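Galectin-1 (Bufo arenarum, PDB 1A78) binds beta-galactosides and probably a wide range of complex carbohydrates as a homodimer, and may regulate apoptosis and cell differentiation. Local coordinates at residues V18-I24 with L126-T132; F42-F46 with V88-Y92. All blocks are in the same frame, centred on the assembly; numbering follows the deposited sequence.

Interaction 1: residues V18-I24 with L126-T132; sequences VEIKGSI and LAFKSIT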
loop_
_atom_site.group_PDB
_atom_site.type_symbol
_atom_site.label_atom_id
_atom_site.label_comp_id
_atom_site.label_asym_id
_atom_site.label_seq_id
_atom_site.Cartn_x
_atom_site.Cartn_y
_atom_site.Cartn_z
ATOM N N VAL A 18 1.043 -1.432 11.396
ATOM C CA VAL A 18 0.860 -1.817 10.016
ATOM C C VAL A 18 1.140 -3.315 9.942
ATOM O O VAL A 18 2.067 -3.814 10.565
ATOM C CB VAL A 18 1.755 -0.960 9.033
ATOM C CG1 VAL A 18 3.161 -0.821 9.523
ATOM C CG2 VAL A 18 1.749 -1.542 7.657
ATOM N N GLU A 19 0.280 -4.043 9.258
ATOM C CA GLU A 19 0.429 -5.470 9.112
ATOM C C GLU A 19 0.616 -5.750 7.630
ATOM O O GLU A 19 -0.211 -5.328 6.817
ATOM C CB GLU A 19 -0.843 -6.170 9.603
ATOM C CG GLU A 19 -0.955 -7.650 9.215
ATOM C CD GLU A 19 -2.393 -8.154 9.217
ATOM O OE1 GLU A 19 -2.914 -8.505 10.302
ATOM O OE2 GLU A 19 -3.005 -8.196 8.124
ATOM N N ILE A 20 1.704 -6.423 7.273
ATOM C CA ILE A 20 1.970 -6.766 5.885
ATOM C C ILE A 20 1.687 -8.247 5.709
ATOM O O ILE A 20 1.871 -9.019 6.635
ATOM C CB ILE A 20 3.427 -6.433 5.461
ATOM C CG1 ILE A 20 3.532 -4.971 5.025
ATOM C CG2 ILE A 20 3.855 -7.282 4.272
ATOM C CD1 ILE A 20 3.361 -3.991 6.130
ATOM N N LYS A 21 1.203 -8.632 4.535
ATOM C CA LYS A 21 0.882 -10.019 4.243
ATOM C C LYS A 21 1.332 -10.250 2.811
ATOM O O LYS A 21 1.092 -9.406 1.940
ATOM C CB LYS A 21 -0.614 -10.223 4.359
ATOM C CG LYS A 21 -1.015 -11.601 4.786
ATOM C CD LYS A 21 -2.505 -11.628 5.053
ATOM C CE LYS A 21 -2.889 -10.496 6.016
ATOM N NZ LYS A 21 -4.366 -10.253 6.099
ATOM N N GLY A 22 2.037 -11.353 2.575
ATOM C CA GLY A 22 2.523 -11.625 1.242
ATOM C C GLY A 22 2.986 -13.048 1.076
ATOM O O GLY A 22 2.817 -13.872 1.975
ATOM N N SER A 23 3.542 -13.345 -0.093
ATOM C CA SER A 23 4.040 -14.677 -0.385
ATOM C C SER A 23 5.552 -14.739 -0.575
ATOM O O SER A 23 6.155 -13.897 -1.262
ATOM C CB SER A 23 3.344 -15.260 -1.613
ATOM O OG SER A 23 2.047 -15.702 -1.278
ATOM N N ILE A 24 6.146 -15.738 0.077
ATOM C CA ILE A 24 7.572 -16.003 0.025
ATOM C C ILE A 24 7.810 -16.964 -1.121
ATOM O O ILE A 24 7.134 -17.992 -1.224
ATOM C CB ILE A 24 8.074 -16.734 1.295
ATOM C CG1 ILE A 24 7.846 -15.897 2.550
ATOM C CG2 ILE A 24 9.553 -17.068 1.159
ATOM C CD1 ILE A 24 8.447 -16.538 3.793
ATOM N N LEU A 126 9.440 -10.187 -1.714
ATOM C CA LEU A 126 8.278 -10.752 -1.049
ATOM C C LEU A 126 7.084 -10.303 -1.895
ATOM O O LEU A 126 6.979 -9.125 -2.253
ATOM C CB LEU A 126 8.193 -10.162 0.356
ATOM C CG LEU A 126 7.123 -10.672 1.294
ATOM C CD1 LEU A 126 7.382 -12.114 1.660
ATOM C CD2 LEU A 126 7.098 -9.798 2.515
ATOM N N ALA A 127 6.242 -11.249 -2.297
ATOM C CA ALA A 127 5.069 -10.914 -3.105
ATOM C C ALA A 127 3.976 -10.318 -2.224
ATOM O O ALA A 127 3.491 -10.964 -1.308
ATOM C CB ALA A 127 4.542 -12.151 -3.852
ATOM N N PHE A 128 3.625 -9.071 -2.504
ATOM C CA PHE A 128 2.599 -8.332 -1.783
ATOM C C PHE A 128 1.186 -8.903 -1.963
ATOM O O PHE A 128 0.799 -9.324 -3.045
ATOM C CB PHE A 128 2.648 -6.880 -2.277
ATOM C CG PHE A 128 1.497 -6.024 -1.832
ATOM C CD1 PHE A 128 1.475 -5.472 -0.563
ATOM C CD2 PHE A 128 0.440 -5.762 -2.700
ATOM C CE1 PHE A 128 0.422 -4.673 -0.162
ATOM C CE2 PHE A 128 -0.618 -4.969 -2.311
ATOM C CZ PHE A 128 -0.630 -4.422 -1.043
ATOM N N LYS A 129 0.430 -8.972 -0.884
ATOM C CA LYS A 129 -0.949 -9.430 -0.983
ATOM C C LYS A 129 -1.832 -8.350 -0.365
ATOM O O LYS A 129 -2.823 -7.964 -0.947
ATOM C CB LYS A 129 -1.158 -10.792 -0.299
ATOM C CG LYS A 129 -0.463 -11.941 -1.031
ATOM C CD LYS A 129 -1.003 -13.309 -0.622
ATOM C CE LYS A 129 -0.517 -14.402 -1.588
ATOM N NZ LYS A 129 -1.203 -15.734 -1.412
ATOM N N SER A 130 -1.405 -7.812 0.773
ATOM C CA SER A 130 -2.134 -6.779 1.466
ATOM C C SER A 130 -1.306 -6.032 2.519
ATOM O O SER A 130 -0.252 -6.500 2.970
ATOM C CB SER A 130 -3.408 -7.365 2.086
ATOM O OG SER A 130 -3.115 -8.219 3.166
ATOM N N ILE A 131 -1.782 -4.839 2.859
ATOM C CA ILE A 131 -1.187 -3.970 3.851
ATOM C C ILE A 131 -2.371 -3.358 4.599
ATOM O O ILE A 131 -3.313 -2.876 3.975
ATOM C CB ILE A 131 -0.358 -2.863 3.186
ATOM C CG1 ILE A 131 0.150 -1.875 4.232
ATOM C CG2 ILE A 131 -1.190 -2.139 2.122
ATOM C CD1 ILE A 131 1.297 -1.027 3.728
ATOM N N THR A 132 -2.327 -3.376 5.926
ATOM C CA THR A 132 -3.419 -2.860 6.725
ATOM C C THR A 132 -2.929 -1.991 7.862
ATOM O O THR A 132 -2.015 -2.381 8.578
ATOM C CB THR A 132 -4.190 -4.020 7.369
ATOM O OG1 THR A 132 -4.465 -5.019 6.388
ATOM C CG2 THR A 132 -5.504 -3.540 7.961
HETATM O O HOH W 1 -2.204 -7.183 5.669
#
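Two antiparallel strands from near both chain ends pair at the edge of one sheet of the galectin beta-sandwich within the subunit, with a classic beta bulge part-way along. Just before the ladder, Val18 CA makes a CA-H...O contact with Thr132 O at 3.3 Å, and Val18 CG2 packs on Ile131 CG1 at 3.8 Å. Glu19 and Thr132 form a hydrogen-bonded pair, Glu19 N to Thr132 O at 2.9 Å and Thr132 N to Glu19 O at 3.0 Å. Ile20 turns to the opposite face, where with Ile131 it meets the apolar interior between the sheets, also lined by strands 6-12 and 118-124. Lys21 sits at the bulge: its N reaches Ser130 O at 3.0 Å, while its O accepts from both Lys129 N (2.9 Å) and Ser130 N (3.2 Å), making Lys129 the extra residue of strand 127-133. On the outer face Lys21 NZ forms a salt bridge with Glu19 OE2 at 3.2 Å. Pairing resumes with Gly22 opposite Phe128 (CA to CA, 4.5 Å), a close non-hydrogen-bonded pair where a side chain would crowd Leu126. Ser23 with Ala127 is the next hydrogen-bonded pair, Ala127 N to Ser23 O at 2.8 Å, and Ile24 rests on Leu126. On its other side, strand 127-133 pairs antiparallel through Ser130, Ile131 and Thr132 with a strand of the second subunit, carrying the sheet across the dimer interface. The small hydroxyl residues Ser130 and Thr132 suit the outer face: one water donates to Glu19 O (3.0 Å) and Glu19 OE2 (2.8 Å) and accepts from Ser130 OG (2.9 Å) and Thr132 OG1 (3.2 Å).

Interaction 2: residues F42-F46 with V88-Y92; sequences FLLHF and VCFEY. With YIO (1-thio-beta-D-galactopyranose), chain C.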
loop_
_atom_site.group_PDB
_atom_site.type_symbol
_atom_site.label_atom_id
_atom_site.label_comp_id
_atom_site.label_asym_id
_atom_site.label_seq_id
_atom_site.Cartn_x
_atom_site.Cartn_y
_atom_site.Cartn_z
ATOM N N PHE A 42 16.168 4.239 6.850
ATOM C CA PHE A 42 15.249 3.267 7.434
ATOM C C PHE A 42 15.309 3.368 8.941
ATOM O O PHE A 42 16.373 3.496 9.514
ATOM C CB PHE A 42 15.633 1.841 7.052
ATOM C CG PHE A 42 15.567 1.556 5.575
ATOM C CD1 PHE A 42 14.695 2.273 4.736
ATOM C CD2 PHE A 42 16.335 0.535 5.023
ATOM C CE1 PHE A 42 14.588 1.970 3.380
ATOM C CE2 PHE A 42 16.237 0.220 3.656
ATOM C CZ PHE A 42 15.361 0.939 2.839
ATOM N N LEU A 43 14.149 3.431 9.577
ATOM C CA LEU A 43 14.082 3.451 11.030
ATOM C C LEU A 43 14.255 1.970 11.363
ATOM O O LEU A 43 14.948 1.629 12.303
ATOM C CB LEU A 43 12.712 3.947 11.494
ATOM C CG LEU A 43 12.649 4.890 12.694
ATOM C CD1 LEU A 43 13.501 6.150 12.457
ATOM C CD2 LEU A 43 11.187 5.272 12.939
ATOM N N LEU A 44 13.715 1.106 10.504
ATOM C CA LEU A 44 13.812 -0.326 10.656
ATOM C C LEU A 44 13.932 -1.058 9.333
ATOM O O LEU A 44 13.097 -0.866 8.458
ATOM C CB LEU A 44 12.565 -0.909 11.368
ATOM C CG LEU A 44 12.451 -2.469 11.407
ATOM C CD1 LEU A 44 13.642 -3.100 12.168
ATOM C CD2 LEU A 44 11.174 -2.926 12.068
ATOM N N HIS A 45 14.994 -1.853 9.187
ATOM C CA HIS A 45 15.202 -2.741 8.037
ATOM C C HIS A 45 15.111 -4.139 8.684
ATOM O O HIS A 45 15.975 -4.526 9.491
ATOM C CB HIS A 45 16.577 -2.558 7.376
ATOM C CG HIS A 45 16.960 -3.673 6.434
ATOM N ND1 HIS A 45 16.540 -3.729 5.120
ATOM C CD2 HIS A 45 17.748 -4.763 6.614
ATOM C CE1 HIS A 45 17.044 -4.801 4.531
ATOM N NE2 HIS A 45 17.782 -5.446 5.414
ATOM N N PHE A 46 14.017 -4.832 8.380
ATOM C CA PHE A 46 13.705 -6.160 8.891
ATOM C C PHE A 46 14.057 -7.175 7.805
ATOM O O PHE A 46 13.308 -7.350 6.855
ATOM C CB PHE A 46 12.212 -6.187 9.214
ATOM C CG PHE A 46 11.702 -7.514 9.627
ATOM C CD1 PHE A 46 11.265 -8.426 8.678
ATOM C CD2 PHE A 46 11.673 -7.864 10.964
ATOM C CE1 PHE A 46 10.818 -9.668 9.054
ATOM C CE2 PHE A 46 11.221 -9.112 11.360
ATOM C CZ PHE A 46 10.795 -10.018 10.407
ATOM N N VAL A 88 3.396 -10.169 8.948
ATOM C CA VAL A 88 4.153 -9.531 10.026
ATOM C C VAL A 88 3.462 -8.212 10.385
ATOM O O VAL A 88 2.906 -7.548 9.509
ATOM C CB VAL A 88 5.652 -9.205 9.582
ATOM C CG1 VAL A 88 6.524 -8.879 10.802
ATOM C CG2 VAL A 88 6.266 -10.358 8.796
ATOM N N CYS A 89 3.534 -7.816 11.650
ATOM C CA CYS A 89 2.942 -6.572 12.099
ATOM C C CYS A 89 3.994 -5.789 12.854
ATOM O O CYS A 89 4.841 -6.362 13.537
ATOM C CB CYS A 89 1.754 -6.846 12.994
ATOM S SG CYS A 89 0.773 -8.174 12.348
ATOM N N PHE A 90 3.961 -4.476 12.679
ATOM C CA PHE A 90 4.899 -3.569 13.298
ATOM C C PHE A 90 4.088 -2.510 13.991
ATOM O O PHE A 90 3.284 -1.822 13.367
ATOM C CB PHE A 90 5.774 -2.880 12.236
ATOM C CG PHE A 90 6.383 -3.810 11.270
ATOM C CD1 PHE A 90 5.690 -4.201 10.141
ATOM C CD2 PHE A 90 7.649 -4.340 11.504
ATOM C CE1 PHE A 90 6.240 -5.125 9.250
ATOM C CE2 PHE A 90 8.219 -5.264 10.623
ATOM C CZ PHE A 90 7.518 -5.662 9.499
ATOM N N GLU A 91 4.360 -2.336 15.266
ATOM C CA GLU A 91 3.681 -1.371 16.074
ATOM C C GLU A 91 4.727 -0.334 16.398
ATOM O O GLU A 91 5.827 -0.674 16.833
ATOM C CB GLU A 91 3.184 -2.058 17.339
ATOM C CG GLU A 91 2.298 -1.214 18.223
ATOM C CD GLU A 91 2.108 -1.869 19.572
ATOM O OE1 GLU A 91 1.687 -3.055 19.628
ATOM O OE2 GLU A 91 2.438 -1.220 20.578
ATOM N N TYR A 92 4.385 0.934 16.205
ATOM C CA TYR A 92 5.310 2.025 16.444
ATOM C C TYR A 92 5.009 2.737 17.741
ATOM O O TYR A 92 3.886 3.155 17.986
ATOM C CB TYR A 92 5.246 3.006 15.266
ATOM C CG TYR A 92 6.085 4.255 15.387
ATOM C CD1 TYR A 92 7.326 4.245 16.031
ATOM C CD2 TYR A 92 5.656 5.451 14.815
ATOM C CE1 TYR A 92 8.110 5.391 16.092
ATOM C CE2 TYR A 92 6.440 6.606 14.875
ATOM C CZ TYR A 92 7.660 6.568 15.508
ATOM O OH TYR A 92 8.437 7.707 15.542
HETATM C C1 YIO C . 23.953 -5.947 4.757
HETATM C C2 YIO C . 22.919 -6.201 3.689
HETATM C C3 YIO C . 21.847 -5.130 3.738
HETATM C C4 YIO C . 21.201 -5.177 5.095
HETATM C C5 YIO C . 22.271 -4.982 6.170
HETATM C C6 YIO C . 21.722 -5.137 7.564
HETATM O O2 YIO C . 23.538 -6.193 2.423
HETATM O O3 YIO C . 20.871 -5.398 2.749
HETATM O O4 YIO C . 20.546 -6.424 5.255
HETATM O O5 YIO C . 23.336 -5.942 6.042
HETATM O O6 YIO C . 22.619 -4.556 8.498
HETATM S S1 YIO C . 24.978 -7.442 4.767
#
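This is face-to-face packing between the two sheets of the galectin jelly-roll sandwich, made entirely by side chains in the buried core. The strand axes come no closer than 11.4 Å, too far for backbone pairing, so large apolar residues must span the gap. Leu43 reaches Tyr92 (CD2 to CE1, 4.4 Å), while the tyrosine hydroxyl is satisfied by the backbone of Leu115. Leu44 packs its CD2 on Phe90 CD2 at 3.8 Å. Phe46 and Phe90 make an edge-to-face pair, the edge of Phe90 toward the face of Phe46, with centroids 5.9 Å apart and planes at 81°; Phe46 CZ also meets Val88 CG1 at 4.4 Å. Leu43 and Leu44 both face Leu35 in a classic beta bulge. From Leu44 on, strand alternation splits the roles: Leu44 and Phe46 point inward, whereas His45 between them looks out to the sugar, its NE2 making a weak hydrogen bond to O4 of the galactose unit (2.9 Å). His45 ND1 is hydrogen-bonded to Asn34 OD1, which probably helps to orient the ring. The core contact, with no hydrogen bond across it, therefore relies on apolar and aromatic packing, and backs the strand whose opposite face presents a polar ring to galactose.

How the interactions relate
The centres of interactions 1 and 2 lie about 13 Å apart, and strands 16-23 and 85-92 join them as neighbours in the five-stranded sheet: Ile20 N lies 2.8 Å from Val88 O and Val18 O 2.9 Å from Phe90 N, both probable hydrogen bonds. Along the chain the order is 18-24, 42-46, 88-92, 126-132, so interaction 2 falls wholly between the partners of interaction 1. Interaction 1 pairs strands within that sheet, whereas interaction 2 crosses to the six-stranded sheet that carries the galactose site. Together they trace a path through one galectin domain, from the dimer edge through the core to the sugar-binding face.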